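Local coordinates for Lmo2470 protein (Listeria monocytogenes EGD-e, PDB 5HL3) that interacts with the cell-junction protein afadin and helps Listeria to cross basement membranes, as a calcium-binding internalin with leucine-rich repeats, at residues F89-T94 / N118-P123; N73-S78 / H97-F102; P208-L213 / T234-L239. All coordinates share one frame; numbering follows the deposited sequence. Where two conformers were deposited one is given.

In the fold
Interactions 1 and 2 belong to the same part of the leucine-rich repeat array. Interaction 2 pairs two neighbouring strands of its parallel sheet, and interaction 1 joins the loops that lead away from strand 76-79 and toward strand 127-129. They share a buried core, where Phe89 packs on Val77 and Leu101, and Leu98 on Tyr122. Interaction 3, about 34 Å from interaction 1 between centres, again joins successive loops. Thr93 and Gln120 in interaction 1, and Thr234 and Asn235 in interaction 3, lie at the surface. Regular backbone bonds over aliphatic packing hold 73-78/97-102; aspartate and tyrosine side chains satisfy loop backbone in 89-94/118-123; a largely water-mediated seam joins 208-213/234-239, where less surface is buried.

Interaction 1: residues F89-T94 / N118-P123; sequences FPDITT and NYQNYP
Asp91 reaches across to the backbone of Gln120 and Asn121 with both carboxylate oxygens. OD2 accepts from Gln120 N at 2.8 Å and OD1 from Asn121 N at 2.9 Å, each on its syn side, so one carboxylate satisfies two consecutive N-H groups. Its CG is anti to the backbone N (chi1 -169°), which lets the oxygens reach the other loop. Asn121 ND2 returns a weak bond to Asp91 O, its amide plane turned 48° from the carboxylate.

The second group of bonds comes from phenol hydroxyls. Tyr119 OH donates to Phe89 O at 2.7 Å, and Tyr122 OH donates to Pro90 O, also at 2.7 Å. Tyrosine suits these places because a largely buried ring can still bring a donor to loop carbonyls on the neighbouring segment. A water joins Tyr119 OH to Phe89 N.

Apolar packing completes the contact. Phe89 and Tyr122 cross at about a right angle, with Phe89 CE2 4.2 Å from Tyr122 CZ, and the Phe89 ring continues inward onto Val77 and Leu101. Successive irregular loops joined by buried aromatics and an aspartate that accepts from two successive backbone N-H groups are in keeping with the leucine-rich repeat solenoid of an internalin.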
loop_
_atom_site.group_PDB
_atom_site.type_symbol
_atom_site.label_atom_id
_atom_site.label_comp_id
_atom_site.label_asym_id
_atom_site.label_seq_id
_atom_site.Cartn_x
_atom_site.Cartn_y
_atom_site.Cartn_z
ATOM N N PHE A 89 -0.563 14.888 -16.039
ATOM C CA PHE A 89 0.197 16.137 -16.021
ATOM C C PHE A 89 1.239 16.012 -17.129
ATOM O O PHE A 89 1.973 15.044 -17.161
ATOM C CB PHE A 89 0.844 16.415 -14.655
ATOM C CG PHE A 89 1.455 17.769 -14.590
ATOM C CD1 PHE A 89 0.655 18.894 -14.459
ATOM C CD2 PHE A 89 2.810 17.948 -14.755
ATOM C CE1 PHE A 89 1.207 20.168 -14.470
ATOM C CE2 PHE A 89 3.359 19.213 -14.766
ATOM C CZ PHE A 89 2.553 20.316 -14.628
ATOM N N PRO A 90 1.288 16.967 -18.058
ATOM C CA PRO A 90 2.160 16.795 -19.216
ATOM C C PRO A 90 3.656 16.897 -18.919
ATOM O O PRO A 90 4.050 17.496 -17.921
ATOM C CB PRO A 90 1.706 17.910 -20.147
ATOM C CG PRO A 90 1.320 19.001 -19.205
ATOM C CD PRO A 90 0.609 18.273 -18.079
ATOM N N ASP A 91 4.453 16.295 -19.795
ATOM C CA ASP A 91 5.918 16.327 -19.729
ATOM C C ASP A 91 6.368 17.517 -20.585
ATOM O O ASP A 91 6.659 17.370 -21.762
ATOM C CB ASP A 91 6.445 14.981 -20.278
ATOM C CG ASP A 91 7.911 14.759 -20.034
ATOM O OD1 ASP A 91 8.564 15.530 -19.298
ATOM O OD2 ASP A 91 8.443 13.774 -20.573
ATOM N N ILE A 92 6.354 18.717 -20.009
ATOM C CA ILE A 92 6.685 19.949 -20.734
ATOM C C ILE A 92 8.086 20.404 -20.362
ATOM O O ILE A 92 8.646 19.930 -19.356
ATOM C CB ILE A 92 5.644 21.067 -20.486
ATOM C CG1 ILE A 92 5.528 21.404 -18.985
ATOM C CG2 ILE A 92 4.271 20.638 -21.024
ATOM C CD1 ILE A 92 4.719 22.632 -18.687
ATOM N N THR A 93 8.650 21.309 -21.153
ATOM C CA THR A 93 10.042 21.691 -20.990
ATOM C C THR A 93 10.268 22.941 -20.145
ATOM O O THR A 93 11.408 23.336 -19.952
ATOM C CB THR A 93 10.673 21.976 -22.373
ATOM O OG1 THR A 93 9.957 23.029 -23.003
ATOM C CG2 THR A 93 10.681 20.709 -23.247
ATOM N N THR A 94 9.200 23.544 -19.630
ATOM C CA THR A 94 9.304 24.842 -18.962
ATOM C C THR A 94 9.221 24.803 -17.441
ATOM O O THR A 94 9.033 25.833 -16.820
ATOM C CB THR A 94 8.214 25.795 -19.499
ATOM O OG1 THR A 94 6.938 25.191 -19.318
ATOM C CG2 THR A 94 8.439 26.089 -21.002
ATOM N N ASN A 118 6.461 8.368 -18.617
ATOM C CA ASN A 118 7.872 8.161 -18.336
ATOM C C ASN A 118 8.548 9.541 -18.525
ATOM O O ASN A 118 9.253 9.777 -19.501
ATOM C CB ASN A 118 8.402 7.092 -19.284
ATOM C CG ASN A 118 9.858 6.768 -19.047
ATOM O OD1 ASN A 118 10.395 6.984 -17.958
ATOM N ND2 ASN A 118 10.522 6.293 -20.103
ATOM N N TYR A 119 8.352 10.414 -17.550
ATOM C CA TYR A 119 8.776 11.813 -17.674
ATOM C C TYR A 119 10.248 11.930 -18.010
ATOM O O TYR A 119 11.098 11.310 -17.345
ATOM C CB TYR A 119 8.527 12.575 -16.367
ATOM C CG TYR A 119 7.067 12.832 -16.058
ATOM C CD1 TYR A 119 6.308 13.690 -16.854
ATOM C CD2 TYR A 119 6.461 12.256 -14.973
ATOM C CE1 TYR A 119 4.973 13.949 -16.576
ATOM C CE2 TYR A 119 5.135 12.520 -14.666
ATOM C CZ TYR A 119 4.402 13.340 -15.485
ATOM O OH TYR A 119 3.073 13.564 -15.181
ATOM N N GLN A 120 10.543 12.797 -18.985
ATOM C CA GLN A 120 11.905 13.079 -19.373
ATOM C C GLN A 120 12.383 14.484 -19.048
ATOM O O GLN A 120 13.603 14.716 -19.012
ATOM C CB GLN A 120 12.089 12.838 -20.883
ATOM C CG GLN A 120 11.769 11.400 -21.313
ATOM C CD GLN A 120 12.712 10.408 -20.685
ATOM O OE1 GLN A 120 13.942 10.558 -20.799
ATOM N NE2 GLN A 120 12.176 9.392 -20.039
ATOM N N ASN A 121 11.459 15.419 -18.815
ATOM C CA ASN A 121 11.840 16.823 -18.647
ATOM C C ASN A 121 11.891 17.291 -17.192
ATOM O O ASN A 121 12.083 18.479 -16.939
ATOM C CB ASN A 121 10.913 17.734 -19.461
ATOM C CG ASN A 121 11.044 17.502 -20.941
ATOM O OD1 ASN A 121 12.155 17.469 -21.468
ATOM N ND2 ASN A 121 9.923 17.372 -21.614
ATOM N N TYR A 122 11.774 16.362 -16.247
ATOM C CA TYR A 122 11.838 16.674 -14.812
ATOM C C TYR A 122 12.931 15.836 -14.159
ATOM O O TYR A 122 12.652 15.024 -13.274
ATOM C CB TYR A 122 10.479 16.417 -14.128
ATOM C CG TYR A 122 9.311 17.049 -14.855
ATOM C CD1 TYR A 122 9.322 18.410 -15.209
ATOM C CD2 TYR A 122 8.164 16.318 -15.168
ATOM C CE1 TYR A 122 8.273 18.986 -15.883
ATOM C CE2 TYR A 122 7.092 16.907 -15.839
ATOM C CZ TYR A 122 7.153 18.248 -16.198
ATOM O OH TYR A 122 6.113 18.873 -16.875
ATOM N N PRO A 123 14.180 16.030 -14.574
ATOM C CA PRO A 123 15.272 15.193 -14.038
ATOM C C PRO A 123 15.539 15.339 -12.552
ATOM O O PRO A 123 16.207 14.484 -11.978
ATOM C CB PRO A 123 16.488 15.661 -14.839
ATOM C CG PRO A 123 16.172 17.045 -15.216
ATOM C CD PRO A 123 14.699 17.057 -15.496
HETATM O O HOH W 1 0.476 12.508 -14.727
HETATM O O HOH W 2 6.774 11.584 -21.047
HETATM O O HOH W 3 10.513 21.019 -17.666
HETATM O O HOH W 4 13.220 20.668 -18.731
#

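Interaction 2: residues N73-S78 / H97-F102; sequences NVTDVS and HLKTLF. With CA (calcium ion), chain I.
Thr75, just ahead of strand 76-78, meets Lys99 and Thr100 where strand 100-102 begins. Its carbonyl oxygen has two donors: Lys99 N lies 2.8 Å from Thr75 O, tilted from the carbonyl plane, and Thr100 N 3.0 Å from it, nearly along the C=O axis. The Thr75 side chain crosses that of Lys99 at a slant, CG2 near CD, and Lys99 NZ forms a salt bridge with Glu124. Asn73 OD1 binds the calcium ion at 2.3 Å; three waters also bind the metal, and Asn73 ND2 donates to Asp46 O.

Val77 fills the inner face with both its methyls. CG1, anti to the backbone N (chi1 167°), lies alongside Leu101 CD1 at 3.9 Å, while CG2 meets Leu98 CD1 at 3.8 Å, the side chains crossing at about a right angle. A beta-branched residue suits this place, its two short branches reaching both leucines. Val77 N donates to Thr100 O, and Val77 O receives Phe102 N at 2.9 Å.

Phe102 stands on the face opposite Val77 and Leu101, its ring leading away to touch Thr129. The pair lies within the parallel sheet, between strands 50-53 and 127-129, while Phe89, Tyr119 and Tyr122 pack against the Val77 side.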
loop_
_atom_site.group_PDB
_atom_site.type_symbol
_atom_site.label_atom_id
_atom_site.label_comp_id
_atom_site.label_asym_id
_atom_site.label_seq_id
_atom_site.Cartn_x
_atom_site.Cartn_y
_atom_site.Cartn_z
ATOM N N ASN A 73 11.837 28.894 -11.402
ATOM C CA ASN A 73 12.020 28.605 -9.969
ATOM C C ASN A 73 10.954 27.715 -9.353
ATOM O O ASN A 73 10.970 27.461 -8.152
ATOM C CB ASN A 73 12.116 29.919 -9.203
ATOM C CG ASN A 73 13.321 30.714 -9.622
ATOM O OD1 ASN A 73 14.434 30.171 -9.681
ATOM N ND2 ASN A 73 13.125 31.986 -9.892
ATOM N N VAL A 74 10.040 27.207 -10.175
ATOM C CA VAL A 74 8.997 26.305 -9.652
ATOM C C VAL A 74 9.577 24.927 -9.343
ATOM O O VAL A 74 10.213 24.285 -10.188
ATOM C CB VAL A 74 7.834 26.186 -10.649
ATOM C CG1 VAL A 74 6.920 25.008 -10.333
ATOM C CG2 VAL A 74 7.015 27.485 -10.644
ATOM N N THR A 75 9.371 24.486 -8.105
ATOM C CA THR A 75 9.807 23.146 -7.690
ATOM C C THR A 75 8.662 22.209 -7.307
ATOM O O THR A 75 8.897 21.034 -7.103
ATOM C CB THR A 75 10.767 23.226 -6.491
ATOM O OG1 THR A 75 10.088 23.832 -5.365
ATOM C CG2 THR A 75 12.023 24.023 -6.837
ATOM N N ASP A 76 7.444 22.731 -7.191
ATOM C CA ASP A 76 6.276 21.924 -6.795
ATOM C C ASP A 76 5.093 22.186 -7.685
ATOM O O ASP A 76 4.817 23.346 -8.052
ATOM C CB ASP A 76 5.823 22.245 -5.370
ATOM C CG ASP A 76 4.564 21.416 -4.963
ATOM O OD1 ASP A 76 4.693 20.205 -4.750
ATOM O OD2 ASP A 76 3.420 21.937 -4.969
ATOM N N VAL A 77 4.385 21.116 -8.029
ATOM C CA VAL A 77 3.110 21.199 -8.744
ATOM C C VAL A 77 2.113 20.397 -7.915
ATOM O O VAL A 77 2.347 19.231 -7.640
ATOM C CB VAL A 77 3.164 20.690 -10.194
ATOM C CG1 VAL A 77 1.760 20.516 -10.773
ATOM C CG2 VAL A 77 3.943 21.677 -11.060
ATOM N N SER A 78 1.030 21.042 -7.500
ATOM C CA SER A 78 -0.011 20.384 -6.732
ATOM C C SER A 78 -1.339 20.575 -7.435
ATOM O O SER A 78 -1.752 21.687 -7.717
ATOM C CB SER A 78 -0.043 20.922 -5.305
ATOM O OG SER A 78 1.120 20.531 -4.597
ATOM N N HIS A 97 13.090 22.572 -12.996
ATOM C CA HIS A 97 13.511 22.254 -11.625
ATOM C C HIS A 97 12.407 21.631 -10.781
ATOM O O HIS A 97 12.501 21.602 -9.565
ATOM C CB HIS A 97 14.143 23.499 -10.998
ATOM C CG HIS A 97 15.274 24.016 -11.824
ATOM N ND1 HIS A 97 16.431 23.301 -12.010
ATOM C CD2 HIS A 97 15.385 25.111 -12.615
ATOM C CE1 HIS A 97 17.228 23.951 -12.834
ATOM N NE2 HIS A 97 16.621 25.063 -13.216
ATOM N N LEU A 98 11.392 21.083 -11.443
ATOM C CA LEU A 98 10.333 20.393 -10.736
ATOM C C LEU A 98 10.880 19.248 -9.866
ATOM O O LEU A 98 11.660 18.410 -10.338
ATOM C CB LEU A 98 9.328 19.835 -11.739
ATOM C CG LEU A 98 8.042 19.257 -11.128
ATOM C CD1 LEU A 98 7.304 20.234 -10.208
ATOM C CD2 LEU A 98 7.125 18.773 -12.229
ATOM N N LYS A 99 10.485 19.270 -8.600
ATOM C CA LYS A 99 10.905 18.252 -7.601
ATOM C C LYS A 99 9.767 17.435 -7.065
ATOM O O LYS A 99 9.956 16.268 -6.721
ATOM C CB LYS A 99 11.610 18.951 -6.440
ATOM C CG LYS A 99 12.937 19.517 -6.862
ATOM C CD LYS A 99 13.628 20.339 -5.832
ATOM C CE LYS A 99 14.957 20.831 -6.415
ATOM N NZ LYS A 99 14.934 21.364 -7.851
ATOM N N THR A 100 8.580 18.010 -6.980
ATOM C CA THR A 100 7.456 17.267 -6.425
ATOM C C THR A 100 6.218 17.467 -7.278
ATOM O O THR A 100 5.879 18.585 -7.675
ATOM C CB THR A 100 7.156 17.666 -4.971
ATOM O OG1 THR A 100 6.869 19.065 -4.915
ATOM C CG2 THR A 100 8.344 17.346 -4.070
ATOM N N LEU A 101 5.538 16.369 -7.539
ATOM C CA LEU A 101 4.288 16.334 -8.316
ATOM C C LEU A 101 3.255 15.657 -7.450
ATOM O O LEU A 101 3.464 14.507 -7.025
ATOM C CB LEU A 101 4.503 15.598 -9.626
ATOM C CG LEU A 101 3.243 15.400 -10.475
ATOM C CD1 LEU A 101 2.606 16.725 -10.891
ATOM C CD2 LEU A 101 3.630 14.560 -11.674
ATOM N N PHE A 102 2.170 16.356 -7.174
ATOM C CA PHE A 102 1.099 15.858 -6.288
ATOM C C PHE A 102 -0.261 15.988 -6.930
ATOM O O PHE A 102 -0.650 17.092 -7.322
ATOM C CB PHE A 102 1.143 16.657 -4.970
ATOM C CG PHE A 102 0.086 16.269 -3.966
ATOM C CD1 PHE A 102 -1.139 16.888 -3.961
ATOM C CD2 PHE A 102 0.339 15.298 -2.991
ATOM C CE1 PHE A 102 -2.113 16.545 -3.037
ATOM C CE2 PHE A 102 -0.648 14.960 -2.072
ATOM C CZ PHE A 102 -1.871 15.573 -2.120
HETATM CA CA CA I . 16.427 29.202 -9.169
HETATM O O HOH W 5 11.429 24.831 -12.610
HETATM O O HOH W 6 9.203 20.939 -4.046
HETATM O O HOH W 7 16.734 30.209 -11.278
HETATM O O HOH W 8 15.542 27.245 -10.023
HETATM O O HOH W 9 15.058 29.309 -7.082
#

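Interaction 3: residues P208-L213 / T234-L239; sequences PDFQNL and TNLPSL
Asp209 OD1 is gripped by two donors, Thr234 N at 2.9 Å from it and a bridging water. The other carboxylate oxygen, Asp209 OD2, receives the hydroxyl of Thr234, whose OG1 is 2.7 Å away. The contact joins the irregular loops of successive turns in the leucine-rich repeat solenoid, one leading to strand 218-220 and the next to strand 241-243.

The two side chains cross at about a right angle, and both oxygens are met on their syn sides, slightly out of plane. Thr234 holds OG1 between its backbone N and carbonyl carbon (chi1 58°), which turns the hydroxyl to the same carboxylate that its N-H binds. Threonine fits here because it offers the two donors from one residue. Asp209 is also the centre of an inverse gamma turn.

Beyond this pair the backbones stand apart, and ordered waters fill in. The water on Asp209 OD1 also donates to Phe210 O and accepts from Asn235 N. A second water donates to Phe210 O and to Asn235 O while accepting from Leu213 N, so Phe210 O receives hydrogens from two waters.

The apolar part is small and lies to the inside. Leu236 suits the place because one branch, CD2, reaches Leu213 O at 3.7 Å, Leu213 CB at 4.0 Å and Phe210 CB. Leu213 CD1 lies over the rim of one face of the Phe210 ring and Pro208 O over the rim of the opposite face. After Leu236 the chain enters a type I beta turn with Pro237 second, closed by Leu239 N donating to Leu236 O. At that turn one more water donates to Leu213 O and accepts from Ser238 N, its oxygen 2.9 Å from that nitrogen.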
loop_
_atom_site.group_PDB
_atom_site.type_symbol
_atom_site.label_atom_id
_atom_site.label_comp_id
_atom_site.label_asym_id
_atom_site.label_seq_id
_atom_site.Cartn_x
_atom_site.Cartn_y
_atom_site.Cartn_z
ATOM N N PRO A 208 8.968 -12.666 -2.375
ATOM C CA PRO A 208 10.293 -13.252 -2.501
ATOM C C PRO A 208 11.100 -13.106 -1.204
ATOM O O PRO A 208 10.792 -12.234 -0.353
ATOM C CB PRO A 208 10.949 -12.412 -3.610
ATOM C CG PRO A 208 9.813 -11.814 -4.365
ATOM C CD PRO A 208 8.752 -11.559 -3.316
ATOM N N ASP A 209 12.152 -13.903 -1.078
ATOM C CA ASP A 209 13.091 -13.761 0.033
ATOM C C ASP A 209 14.043 -12.686 -0.436
ATOM O O ASP A 209 15.127 -12.961 -0.946
ATOM C CB ASP A 209 13.822 -15.076 0.282
ATOM C CG ASP A 209 14.769 -15.008 1.460
ATOM O OD1 ASP A 209 14.735 -14.024 2.239
ATOM O OD2 ASP A 209 15.563 -15.960 1.635
ATOM N N PHE A 210 13.601 -11.451 -0.283
ATOM C CA PHE A 210 14.250 -10.324 -0.960
ATOM C C PHE A 210 15.735 -10.381 -0.999
ATOM O O PHE A 210 16.406 -10.415 0.040
ATOM C CB PHE A 210 13.810 -8.984 -0.389
ATOM C CG PHE A 210 12.339 -8.727 -0.529
ATOM C CD1 PHE A 210 11.767 -8.420 -1.789
ATOM C CD2 PHE A 210 11.486 -8.751 0.569
ATOM C CE1 PHE A 210 10.426 -8.173 -1.906
ATOM C CE2 PHE A 210 10.154 -8.506 0.437
ATOM C CZ PHE A 210 9.616 -8.198 -0.790
ATOM N N GLN A 211 16.244 -10.310 -2.234
ATOM C CA GLN A 211 17.651 -10.443 -2.473
ATOM C C GLN A 211 18.493 -9.158 -2.306
ATOM O O GLN A 211 19.713 -9.243 -2.143
ATOM C CB GLN A 211 17.885 -11.026 -3.891
ATOM C CG GLN A 211 17.525 -10.086 -5.026
ATOM C CD GLN A 211 17.298 -10.773 -6.376
ATOM O OE1 GLN A 211 17.957 -11.761 -6.713
ATOM N NE2 GLN A 211 16.402 -10.199 -7.172
ATOM N N ASN A 212 17.880 -7.986 -2.367
ATOM C CA ASN A 212 18.691 -6.751 -2.310
ATOM C C ASN A 212 17.969 -5.564 -1.665
ATOM O O ASN A 212 17.901 -4.457 -2.228
ATOM C CB ASN A 212 19.154 -6.378 -3.726
ATOM C CG ASN A 212 20.240 -5.322 -3.721
ATOM O OD1 ASN A 212 20.998 -5.214 -2.755
ATOM N ND2 ASN A 212 20.325 -4.531 -4.789
ATOM N N LEU A 213 17.468 -5.781 -0.460
ATOM C CA LEU A 213 16.859 -4.705 0.344
ATOM C C LEU A 213 17.562 -4.600 1.704
ATOM O O LEU A 213 16.942 -4.747 2.755
ATOM C CB LEU A 213 15.353 -4.938 0.510
ATOM C CG LEU A 213 14.520 -4.910 -0.773
ATOM C CD1 LEU A 213 13.050 -5.192 -0.505
ATOM C CD2 LEU A 213 14.656 -3.603 -1.564
ATOM N N THR A 234 15.841 -14.174 4.916
ATOM C CA THR A 234 17.225 -14.431 5.276
ATOM C C THR A 234 18.167 -13.226 5.152
ATOM O O THR A 234 19.283 -13.293 5.682
ATOM C CB THR A 234 17.824 -15.574 4.413
ATOM O OG1 THR A 234 17.745 -15.229 3.027
ATOM C CG2 THR A 234 17.102 -16.881 4.638
ATOM N N ASN A 235 17.740 -12.159 4.480
ATOM C CA ASN A 235 18.606 -11.006 4.225
ATOM C C ASN A 235 17.916 -9.661 4.353
ATOM O O ASN A 235 18.016 -8.812 3.474
ATOM C CB ASN A 235 19.252 -11.124 2.842
ATOM C CG ASN A 235 20.300 -12.225 2.776
ATOM O OD1 ASN A 235 21.382 -12.122 3.350
ATOM N ND2 ASN A 235 19.995 -13.268 2.047
ATOM N N LEU A 236 17.239 -9.446 5.471
ATOM C CA LEU A 236 16.661 -8.121 5.775
ATOM C C LEU A 236 17.295 -7.622 7.085
ATOM O O LEU A 236 16.612 -7.505 8.099
ATOM C CB LEU A 236 15.145 -8.175 5.895
ATOM C CG LEU A 236 14.368 -8.500 4.612
ATOM C CD1 LEU A 236 12.876 -8.475 4.894
ATOM C CD2 LEU A 236 14.658 -7.520 3.480
ATOM N N PRO A 237 18.606 -7.334 7.064
ATOM C CA PRO A 237 19.308 -6.992 8.314
ATOM C C PRO A 237 18.853 -5.725 8.996
ATOM O O PRO A 237 19.082 -5.573 10.190
ATOM C CB PRO A 237 20.777 -6.878 7.866
ATOM C CG PRO A 237 20.707 -6.588 6.403
ATOM C CD PRO A 237 19.549 -7.409 5.940
ATOM N N SER A 238 18.248 -4.809 8.256
ATOM C CA SER A 238 17.777 -3.558 8.855
ATOM C C SER A 238 16.325 -3.629 9.333
ATOM O O SER A 238 15.802 -2.643 9.869
ATOM C CB SER A 238 17.927 -2.401 7.863
ATOM O OG SER A 238 19.299 -2.191 7.521
ATOM N N LEU A 239 15.659 -4.778 9.146
ATOM C CA LEU A 239 14.233 -4.850 9.447
ATOM C C LEU A 239 13.939 -4.556 10.923
ATOM O O LEU A 239 14.563 -5.143 11.819
ATOM C CB LEU A 239 13.695 -6.212 9.077
ATOM C CG LEU A 239 12.164 -6.362 9.054
ATOM C CD1 LEU A 239 11.510 -5.503 7.993
ATOM C CD2 LEU A 239 11.848 -7.847 8.863
HETATM O O HOH W 10 15.567 -11.424 2.663
HETATM O O HOH W 11 17.820 -13.376 0.368
HETATM O O HOH W 12 18.018 -8.297 0.800
HETATM O O HOH W 13 16.718 -4.884 5.752
#